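PDB 2QR4: peptidase M3B, oligoendopeptidase F from Enterococcus faecium, which probably hydrolyses short peptides as a zinc-dependent metallopeptidase of the M3 family. Local coordinates for residues A[207-212]-A[459-464]; A[464-469]-A[485-490]; A[16-21]-A[44-49]. All blocks are in the same frame, centred on the assembly; numbering follows the deposited sequence.

Interaction 1. Residues A[207-212]-A[459-464]; sequences FRNTFA and LTSEYL
The backbones of Ala212 and Ser461 approach to 5.4 Å, CA to CA, where the first turn of helix 208-228 meets the first turn of helix 461-476. This is helix packing within the largely alpha-helical M3 peptidase fold, made by the starts of two helices that lie far apart in sequence. Ala212 points its CB at the partner, and this methyl sits 3.7 Å from Ser461 N. It also lies near Leu459 O and touches the branch of Leu464, CB to CD2, at 4.1 Å. Thr460 turns away from the contact and caps its own helix: its OG1, at the N-cap, accepts from Tyr463 N at 3.1 Å with a nearly straight N-H...O angle of 166°. Ser461 follows directly and carries its CB toward helix 208-228. There the methylenes of Arg208 pack against it, with Arg208 CG 3.7 Å from Ser461 CB; chi1 of 60° puts that CG between the backbone N and the carbonyl carbon. At the far end of this side chain, Arg208 NH2 bonds to Glu205 O, just before the segment. The second subunit borders the contact, where Thr210 OG1 is hydrogen-bonded to Asp160 OD2 of that subunit. Arg208 O, already bonded to Ala212 N within the helix, also lies 3.5 Å from Ser461 CB.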
loop_
_atom_site.group_PDB
_atom_site.type_symbol
_atom_site.label_atom_id
_atom_site.label_comp_id
_atom_site.label_asym_id
_atom_site.label_seq_id
_atom_site.Cartn_x
_atom_site.Cartn_y
_atom_site.Cartn_z
ATOM N N PHE A 207 -4.647 15.193 3.076
ATOM C CA PHE A 207 -4.337 13.781 2.884
ATOM C C PHE A 207 -2.876 13.440 3.129
ATOM O O PHE A 207 -2.383 12.439 2.614
ATOM C CB PHE A 207 -4.791 13.285 1.501
ATOM C CG PHE A 207 -6.277 13.287 1.330
ATOM C CD1 PHE A 207 -7.020 12.157 1.599
ATOM C CD2 PHE A 207 -6.937 14.432 0.932
ATOM C CE1 PHE A 207 -8.394 12.159 1.458
ATOM C CE2 PHE A 207 -8.304 14.437 0.783
ATOM C CZ PHE A 207 -9.035 13.298 1.056
ATOM N N ARG A 208 -2.203 14.242 3.951
ATOM C CA ARG A 208 -0.769 14.063 4.175
ATOM C C ARG A 208 -0.410 12.760 4.894
ATOM O O ARG A 208 0.655 12.179 4.657
ATOM C CB ARG A 208 -0.193 15.253 4.919
ATOM C CG ARG A 208 -0.792 15.504 6.283
ATOM C CD ARG A 208 -0.229 16.802 6.840
ATOM N NE ARG A 208 -0.505 16.955 8.255
ATOM C CZ ARG A 208 -1.706 17.225 8.757
ATOM N NH1 ARG A 208 -1.853 17.355 10.065
ATOM N NH2 ARG A 208 -2.757 17.369 7.956
ATOM N N ASN A 209 -1.300 12.315 5.769
ATOM C CA ASN A 209 -1.137 11.055 6.482
ATOM C C ASN A 209 -1.238 9.849 5.531
ATOM O O ASN A 209 -0.469 8.900 5.632
ATOM C CB ASN A 209 -2.192 10.925 7.583
ATOM C CG ASN A 209 -2.124 12.045 8.613
ATOM O OD1 ASN A 209 -3.119 12.708 8.873
ATOM N ND2 ASN A 209 -0.965 12.236 9.219
ATOM N N THR A 210 -2.183 9.897 4.600
ATOM C CA THR A 210 -2.350 8.822 3.626
ATOM C C THR A 210 -1.128 8.680 2.716
ATOM O O THR A 210 -0.593 7.583 2.537
ATOM C CB THR A 210 -3.609 9.055 2.789
ATOM O OG1 THR A 210 -4.726 9.143 3.676
ATOM C CG2 THR A 210 -3.830 7.910 1.787
ATOM N N PHE A 211 -0.676 9.800 2.170
ATOM C CA PHE A 211 0.536 9.834 1.364
ATOM C C PHE A 211 1.806 9.433 2.126
ATOM O O PHE A 211 2.669 8.749 1.576
ATOM C CB PHE A 211 0.704 11.212 0.755
ATOM C CG PHE A 211 -0.273 11.511 -0.343
ATOM C CD1 PHE A 211 -0.373 10.676 -1.448
ATOM C CD2 PHE A 211 -1.073 12.636 -0.286
ATOM C CE1 PHE A 211 -1.251 10.962 -2.482
ATOM C CE2 PHE A 211 -1.964 12.919 -1.316
ATOM C CZ PHE A 211 -2.048 12.077 -2.410
ATOM N N ALA A 212 1.920 9.829 3.391
ATOM C CA ALA A 212 3.062 9.398 4.200
ATOM C C ALA A 212 3.060 7.878 4.299
ATOM O O ALA A 212 4.096 7.231 4.210
ATOM C CB ALA A 212 2.994 10.005 5.594
ATOM N N LEU A 459 8.603 7.837 9.730
ATOM C CA LEU A 459 8.321 8.819 8.716
ATOM C C LEU A 459 6.870 9.277 8.779
ATOM O O LEU A 459 6.123 9.092 7.829
ATOM C CB LEU A 459 8.608 8.199 7.360
ATOM C CG LEU A 459 9.991 8.464 6.758
ATOM C CD1 LEU A 459 11.067 8.618 7.795
ATOM C CD2 LEU A 459 10.367 7.403 5.751
ATOM N N THR A 460 6.467 9.899 9.879
ATOM C CA THR A 460 5.119 10.473 9.951
ATOM C C THR A 460 4.996 11.688 9.014
ATOM O O THR A 460 6.006 12.326 8.671
ATOM C CB THR A 460 4.831 10.949 11.378
ATOM O OG1 THR A 460 5.758 11.990 11.708
ATOM C CG2 THR A 460 4.993 9.795 12.386
ATOM N N SER A 461 3.775 12.050 8.632
ATOM C CA SER A 461 3.598 13.284 7.868
ATOM C C SER A 461 4.176 14.501 8.559
ATOM O O SER A 461 4.689 15.405 7.890
ATOM C CB SER A 461 2.139 13.552 7.513
ATOM O OG SER A 461 1.338 13.573 8.663
ATOM N N GLU A 462 4.088 14.549 9.887
ATOM C CA GLU A 462 4.627 15.712 10.605
ATOM C C GLU A 462 6.138 15.792 10.372
ATOM O O GLU A 462 6.657 16.827 9.986
ATOM C CB GLU A 462 4.313 15.662 12.103
ATOM C CG GLU A 462 4.650 16.974 12.874
ATOM C CD GLU A 462 4.283 16.907 14.376
ATOM O OE1 GLU A 462 5.187 17.076 15.232
ATOM O OE2 GLU A 462 3.094 16.667 14.710
ATOM N N TYR A 463 6.836 14.687 10.599
ATOM C CA TYR A 463 8.275 14.674 10.465
ATOM C C TYR A 463 8.705 14.934 9.022
ATOM O O TYR A 463 9.679 15.645 8.768
ATOM C CB TYR A 463 8.826 13.331 10.918
ATOM C CG TYR A 463 10.323 13.282 10.901
ATOM C CD1 TYR A 463 11.069 14.166 11.673
ATOM C CD2 TYR A 463 10.999 12.368 10.109
ATOM C CE1 TYR A 463 12.456 14.125 11.670
ATOM C CE2 TYR A 463 12.385 12.316 10.100
ATOM C CZ TYR A 463 13.108 13.192 10.887
ATOM O OH TYR A 463 14.485 13.156 10.887
ATOM N N LEU A 464 7.987 14.347 8.080
ATOM C CA LEU A 464 8.323 14.518 6.653
ATOM C C LEU A 464 8.170 15.991 6.267
ATOM O O LEU A 464 9.026 16.571 5.597
ATOM C CB LEU A 464 7.417 13.643 5.784
ATOM C CG LEU A 464 7.874 12.382 5.031
ATOM C CD1 LEU A 464 9.269 11.903 5.339
ATOM C CD2 LEU A 464 6.882 11.287 5.208
#

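Interaction 2. Residues A[464-469]-A[485-490]; sequences LSDSYG and EIKFEW
Ile486 meets Tyr468 where the chain returns after helix 461-476 and the 3-10 segment 485-490 packs against that helix, inside the M3 peptidase domain. The carbonyl O of Ile486 lies at the edge of the Tyr468 ring, near its plane, 3.3 Å from CD2. Lys487 follows, and its backbone O receives a CA-H...O contact from Ser465 CA at 3.3 Å. Its side chain runs past Ser465 O and the CA of Gly469, which has no side chain to bar the way. A bend at chi3 (68°) then turns CE toward Asp466, and NZ forms a salt bridge with Asp466 OD2 at 3.0 Å, meeting the carboxylate on its anti side. Phe488 brings ring atom CD1 to 3.5 Å from Ser465 OG. Glu489, extended beyond CG, accepts from the Tyr468 hydroxyl, OH to OE2 2.7 Å, the donor standing above the carboxylate plane; its other oxygen, OE1, is held by a salt bridge to Arg438, so both oxygens of the carboxylate are engaged. Trp490 closes the segment. Its backbone N stands 4.1 Å above the centre of the Tyr468 ring, and its indole turns an edge toward that ring in an offset edge-to-face pair, planes 61° apart. Leu464 CB lies over one indole face, 3.9 Å from CE2, in a CH-pi contact, while Phe488 O lies over the opposite face. Ser465 OG, also bonded to Ser461 O one turn earlier, accepts the indole N-H almost in the ring plane, NE1 to OG 3.1 Å with an angle of 160° at the hydrogen.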
loop_
_atom_site.group_PDB
_atom_site.type_symbol
_atom_site.label_atom_id
_atom_site.label_comp_id
_atom_site.label_asym_id
_atom_site.label_seq_id
_atom_site.Cartn_x
_atom_site.Cartn_y
_atom_site.Cartn_z
ATOM N N LEU A 464 7.987 14.347 8.080
ATOM C CA LEU A 464 8.323 14.518 6.653
ATOM C C LEU A 464 8.170 15.991 6.267
ATOM O O LEU A 464 9.026 16.571 5.597
ATOM C CB LEU A 464 7.417 13.643 5.784
ATOM C CG LEU A 464 7.874 12.382 5.031
ATOM C CD1 LEU A 464 9.269 11.903 5.339
ATOM C CD2 LEU A 464 6.882 11.287 5.208
ATOM N N SER A 465 7.088 16.599 6.735
ATOM C CA SER A 465 6.750 17.964 6.372
ATOM C C SER A 465 7.677 18.986 6.995
ATOM O O SER A 465 8.191 19.852 6.287
ATOM C CB SER A 465 5.292 18.246 6.696
ATOM O OG SER A 465 4.480 17.237 6.102
ATOM N N ASP A 466 7.923 18.876 8.299
ATOM C CA ASP A 466 8.914 19.739 8.954
ATOM C C ASP A 466 10.290 19.597 8.286
ATOM O O ASP A 466 11.008 20.580 8.112
ATOM C CB ASP A 466 9.031 19.424 10.461
ATOM C CG ASP A 466 7.730 19.703 11.236
ATOM O OD1 ASP A 466 7.623 19.275 12.417
ATOM O OD2 ASP A 466 6.806 20.340 10.674
ATOM N N SER A 467 10.658 18.369 7.922
ATOM C CA SER A 467 11.936 18.115 7.289
ATOM C C SER A 467 11.966 18.762 5.913
ATOM O O SER A 467 12.914 19.466 5.564
ATOM C CB SER A 467 12.176 16.617 7.183
ATOM O OG SER A 467 12.433 16.086 8.461
ATOM N N TYR A 468 10.908 18.542 5.142
ATOM C CA TYR A 468 10.829 19.120 3.804
ATOM C C TYR A 468 10.785 20.642 3.848
ATOM O O TYR A 468 11.496 21.315 3.098
ATOM C CB TYR A 468 9.628 18.579 3.029
ATOM C CG TYR A 468 9.680 18.936 1.574
ATOM C CD1 TYR A 468 10.328 18.117 0.664
ATOM C CD2 TYR A 468 9.100 20.095 1.109
ATOM C CE1 TYR A 468 10.391 18.446 -0.668
ATOM C CE2 TYR A 468 9.145 20.431 -0.230
ATOM C CZ TYR A 468 9.799 19.612 -1.109
ATOM O OH TYR A 468 9.846 19.961 -2.439
ATOM N N GLY A 469 9.964 21.190 4.736
ATOM C CA GLY A 469 9.984 22.639 4.961
ATOM C C GLY A 469 11.378 23.203 5.199
ATOM O O GLY A 469 11.743 24.239 4.630
ATOM N N GLU A 485 2.350 26.090 3.113
ATOM C CA GLU A 485 1.809 25.100 2.196
ATOM C C GLU A 485 2.900 24.192 1.638
ATOM O O GLU A 485 2.672 23.004 1.394
ATOM C CB GLU A 485 1.051 25.790 1.067
ATOM C CG GLU A 485 -0.254 26.478 1.504
ATOM C CD GLU A 485 -0.063 27.894 2.017
ATOM O OE1 GLU A 485 1.087 28.388 2.074
ATOM O OE2 GLU A 485 -1.081 28.521 2.354
ATOM N N ILE A 486 4.095 24.739 1.452
ATOM C CA ILE A 486 5.122 24.002 0.724
ATOM C C ILE A 486 5.725 22.879 1.555
ATOM O O ILE A 486 6.463 22.057 1.039
ATOM C CB ILE A 486 6.241 24.927 0.209
ATOM C CG1 ILE A 486 6.830 24.348 -1.070
ATOM C CG2 ILE A 486 7.322 25.125 1.258
ATOM C CD1 ILE A 486 5.901 24.500 -2.262
ATOM N N LYS A 487 5.417 22.841 2.845
ATOM C CA LYS A 487 5.858 21.723 3.678
ATOM C C LYS A 487 5.269 20.391 3.195
ATOM O O LYS A 487 5.793 19.326 3.519
ATOM C CB LYS A 487 5.489 21.951 5.148
ATOM C CG LYS A 487 6.133 23.169 5.753
ATOM C CD LYS A 487 5.569 23.467 7.128
ATOM C CE LYS A 487 5.961 22.413 8.119
ATOM N NZ LYS A 487 5.827 22.929 9.513
ATOM N N PHE A 488 4.187 20.449 2.421
ATOM C CA PHE A 488 3.488 19.227 2.012
ATOM C C PHE A 488 3.794 18.821 0.578
ATOM O O PHE A 488 3.339 17.774 0.107
ATOM C CB PHE A 488 1.980 19.380 2.231
ATOM C CG PHE A 488 1.626 19.924 3.593
ATOM C CD1 PHE A 488 1.881 19.176 4.746
ATOM C CD2 PHE A 488 1.066 21.184 3.728
ATOM C CE1 PHE A 488 1.561 19.666 6.007
ATOM C CE2 PHE A 488 0.739 21.693 5.002
ATOM C CZ PHE A 488 0.986 20.931 6.134
ATOM N N GLU A 489 4.595 19.626 -0.114
ATOM C CA GLU A 489 4.963 19.288 -1.493
ATOM C C GLU A 489 5.539 17.862 -1.679
ATOM O O GLU A 489 5.286 17.245 -2.697
ATOM C CB GLU A 489 5.903 20.343 -2.106
ATOM C CG GLU A 489 6.283 20.046 -3.563
ATOM C CD GLU A 489 7.098 21.152 -4.202
ATOM O OE1 GLU A 489 6.818 21.498 -5.373
ATOM O OE2 GLU A 489 8.014 21.683 -3.533
ATOM N N TRP A 490 6.284 17.330 -0.707
ATOM C CA TRP A 490 6.860 15.974 -0.858
ATOM C C TRP A 490 5.809 14.961 -1.288
ATOM O O TRP A 490 6.135 13.959 -1.933
ATOM C CB TRP A 490 7.526 15.480 0.435
ATOM C CG TRP A 490 6.581 15.475 1.577
ATOM C CD1 TRP A 490 6.382 16.479 2.492
ATOM C CD2 TRP A 490 5.663 14.431 1.917
ATOM N NE1 TRP A 490 5.390 16.117 3.380
ATOM C CE2 TRP A 490 4.933 14.865 3.047
ATOM C CE3 TRP A 490 5.380 13.174 1.368
ATOM C CZ2 TRP A 490 3.941 14.082 3.644
ATOM C CZ3 TRP A 490 4.392 12.393 1.964
ATOM C CH2 TRP A 490 3.685 12.855 3.086
#

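Interaction 3. Residues A[16-21]-A[44-49]; sequences SEELKQ and LRVYRQ
The carboxylate of Glu18 comes to the edge of the Arg45 guanidinium, near its plane, and the two flat groups are modelled nearly coplanar. A salt bridge joins them there, from Arg45 NH1 to Glu18 OE2. The position of OE2 is doubtful, because the model sets it too close to its neighbours, and with it the exact length of the bond and the tilt between the planes. The other carboxylate oxygen, Glu18 OE1, and the amide oxygen OE1 of Gln49 merely lie 3.6 Å apart, both being acceptors, with the two side chains crossing at about a right angle. Glu18 reaches across with an extended chain: CG is anti to the backbone N (chi1 -163°), and the side chain meets Val46 tip to tip, CD to CG2 at 3.5 Å. The setting is the helical N-terminal part of the chain, where residues 16-21, at helix 4-18, lie beside helix 33-63. Helix 68-87 touches both, Leu19 and Val46 each meeting Val84. The Arg45 chain, bent at chi2 and chi3, brings its guanidinium round to Glu18 from helix 33-63. Next to the charged pair lies an apolar contact between Leu19 and Val46, whose side chains also cross at about a right angle, Leu19 CD1 standing 3.6 Å from Val46 CG1.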
loop_
_atom_site.group_PDB
_atom_site.type_symbol
_atom_site.label_atom_id
_atom_site.label_comp_id
_atom_site.label_asym_id
_atom_site.label_seq_id
_atom_site.Cartn_x
_atom_site.Cartn_y
_atom_site.Cartn_z
ATOM N N SER A 16 1.782 -17.878 -20.886
ATOM C CA SER A 16 1.422 -18.879 -19.872
ATOM C C SER A 16 1.771 -20.290 -20.284
ATOM O O SER A 16 2.216 -21.079 -19.464
ATOM C CB SER A 16 -0.070 -18.841 -19.559
ATOM O OG SER A 16 -0.394 -17.703 -18.791
ATOM N N GLU A 17 1.555 -20.623 -21.548
ATOM C CA GLU A 17 1.833 -21.970 -21.994
ATOM C C GLU A 17 3.333 -22.158 -22.181
ATOM O O GLU A 17 3.887 -23.163 -21.755
ATOM C CB GLU A 17 1.072 -22.293 -23.283
ATOM C CG GLU A 17 1.919 -22.306 -24.558
ATOM C CD GLU A 17 2.332 -23.710 -24.979
ATOM O OE1 GLU A 17 2.781 -23.892 -26.143
ATOM O OE2 GLU A 17 2.195 -24.631 -24.141
ATOM N N GLU A 18 3.989 -21.190 -22.812
ATOM C CA GLU A 18 5.425 -21.279 -23.036
ATOM C C GLU A 18 6.115 -21.505 -21.699
ATOM O O GLU A 18 7.115 -22.217 -21.596
ATOM C CB GLU A 18 5.956 -19.993 -23.673
ATOM C CG GLU A 18 7.323 -20.146 -24.308
ATOM C CD GLU A 18 7.890 -18.837 -24.844
ATOM O OE1 GLU A 18 7.221 -17.790 -24.721
ATOM O OE2 GLU A 18 9.017 -18.862 -25.387
ATOM N N LEU A 19 5.544 -20.897 -20.670
ATOM C CA LEU A 19 6.108 -20.901 -19.336
ATOM C C LEU A 19 6.275 -22.300 -18.769
ATOM O O LEU A 19 7.116 -22.525 -17.906
ATOM C CB LEU A 19 5.195 -20.105 -18.423
ATOM C CG LEU A 19 5.851 -19.469 -17.227
ATOM C CD1 LEU A 19 6.987 -18.608 -17.711
ATOM C CD2 LEU A 19 4.811 -18.662 -16.493
ATOM N N LYS A 20 5.466 -23.235 -19.254
ATOM C CA LYS A 20 5.513 -24.611 -18.784
ATOM C C LYS A 20 6.850 -25.254 -19.124
ATOM O O LYS A 20 7.296 -26.175 -18.441
ATOM C CB LYS A 20 4.342 -25.420 -19.359
ATOM C CG LYS A 20 2.987 -24.987 -18.798
ATOM C CD LYS A 20 1.818 -25.474 -19.648
ATOM C CE LYS A 20 0.485 -24.963 -19.083
ATOM N NZ LYS A 20 -0.651 -25.158 -20.030
ATOM N N GLN A 21 7.495 -24.747 -20.167
ATOM C CA GLN A 21 8.793 -25.265 -20.593
ATOM C C GLN A 21 9.921 -24.849 -19.643
ATOM O O GLN A 21 11.060 -25.288 -19.788
ATOM C CB GLN A 21 9.090 -24.831 -22.031
ATOM C CG GLN A 21 8.152 -25.471 -23.056
ATOM C CD GLN A 21 7.718 -24.506 -24.149
ATOM O OE1 GLN A 21 8.548 -23.865 -24.798
ATOM N NE2 GLN A 21 6.407 -24.400 -24.357
ATOM N N LEU A 44 15.194 -15.323 -21.100
ATOM C CA LEU A 44 15.249 -13.957 -21.584
ATOM C C LEU A 44 14.074 -13.692 -22.513
ATOM O O LEU A 44 13.491 -12.620 -22.509
ATOM C CB LEU A 44 16.584 -13.680 -22.287
ATOM C CG LEU A 44 17.562 -12.774 -21.520
ATOM C CD1 LEU A 44 17.284 -12.712 -20.021
ATOM C CD2 LEU A 44 19.000 -13.178 -21.784
ATOM N N ARG A 45 13.723 -14.694 -23.303
ATOM C CA ARG A 45 12.683 -14.547 -24.283
ATOM C C ARG A 45 11.336 -14.404 -23.587
ATOM O O ARG A 45 10.527 -13.549 -23.952
ATOM C CB ARG A 45 12.694 -15.766 -25.207
ATOM C CG ARG A 45 11.569 -15.836 -26.188
ATOM C CD ARG A 45 11.138 -17.286 -26.376
ATOM N NE ARG A 45 12.248 -18.186 -26.682
ATOM C CZ ARG A 45 12.268 -19.481 -26.374
ATOM N NH1 ARG A 45 11.236 -20.027 -25.727
ATOM N NH2 ARG A 45 13.323 -20.232 -26.700
ATOM N N VAL A 46 11.098 -15.237 -22.577
ATOM C CA VAL A 46 9.823 -15.211 -21.870
ATOM C C VAL A 46 9.740 -13.950 -21.034
ATOM O O VAL A 46 8.721 -13.256 -21.025
ATOM C CB VAL A 46 9.636 -16.459 -20.979
ATOM C CG1 VAL A 46 8.487 -16.284 -20.075
ATOM C CG2 VAL A 46 9.366 -17.652 -21.846
ATOM N N TYR A 47 10.838 -13.644 -20.357
ATOM C CA TYR A 47 10.864 -12.552 -19.403
ATOM C C TYR A 47 10.654 -11.225 -20.115
ATOM O O TYR A 47 9.807 -10.425 -19.715
ATOM C CB TYR A 47 12.172 -12.574 -18.606
ATOM C CG TYR A 47 12.248 -11.575 -17.488
ATOM C CD1 TYR A 47 11.755 -11.872 -16.222
ATOM C CD2 TYR A 47 12.824 -10.331 -17.694
ATOM C CE1 TYR A 47 11.837 -10.946 -15.186
ATOM C CE2 TYR A 47 12.903 -9.404 -16.684
ATOM C CZ TYR A 47 12.410 -9.710 -15.431
ATOM O OH TYR A 47 12.508 -8.765 -14.434
ATOM N N ARG A 48 11.388 -11.009 -21.199
ATOM C CA ARG A 48 11.262 -9.763 -21.933
ATOM C C ARG A 48 9.923 -9.567 -22.626
ATOM O O ARG A 48 9.430 -8.444 -22.706
ATOM C CB ARG A 48 12.435 -9.576 -22.895
ATOM C CG ARG A 48 13.752 -9.333 -22.127
ATOM C CD ARG A 48 14.902 -8.913 -23.030
ATOM N NE ARG A 48 16.193 -8.946 -22.340
ATOM C CZ ARG A 48 17.363 -8.752 -22.946
ATOM N NH1 ARG A 48 17.397 -8.519 -24.250
ATOM N NH2 ARG A 48 18.498 -8.798 -22.255
ATOM N N GLN A 49 9.318 -10.640 -23.119
ATOM C CA GLN A 49 7.985 -10.514 -23.712
ATOM C C GLN A 49 6.937 -10.104 -22.679
ATOM O O GLN A 49 5.942 -9.465 -23.012
ATOM C CB GLN A 49 7.557 -11.813 -24.374
ATOM C CG GLN A 49 8.097 -11.961 -25.782
ATOM C CD GLN A 49 8.258 -13.416 -26.198
ATOM O OE1 GLN A 49 7.516 -14.307 -25.748
ATOM N NE2 GLN A 49 9.239 -13.664 -27.071
#

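From the N terminus, interaction 3 comes first: it closes a short loop from helix 4-18 to helix 33-63 at the surface of the N-terminal helical part. Interaction 1 then closes a far longer loop, bringing the start of helix 208-228 to the start of helix 461-476. Interaction 2 opens at Leu464, the residue it shares with interaction 1, and closes the short return from helix 461-476 to the 3-10 segment 485-490. The three follow in series, none enclosing or crossing another. Interactions 1 and 2 touch, Trp490 CH2 packing 3.5 Å from Ala212 N; interaction 3 stands apart, its centre about 41 Å from that of interaction 1.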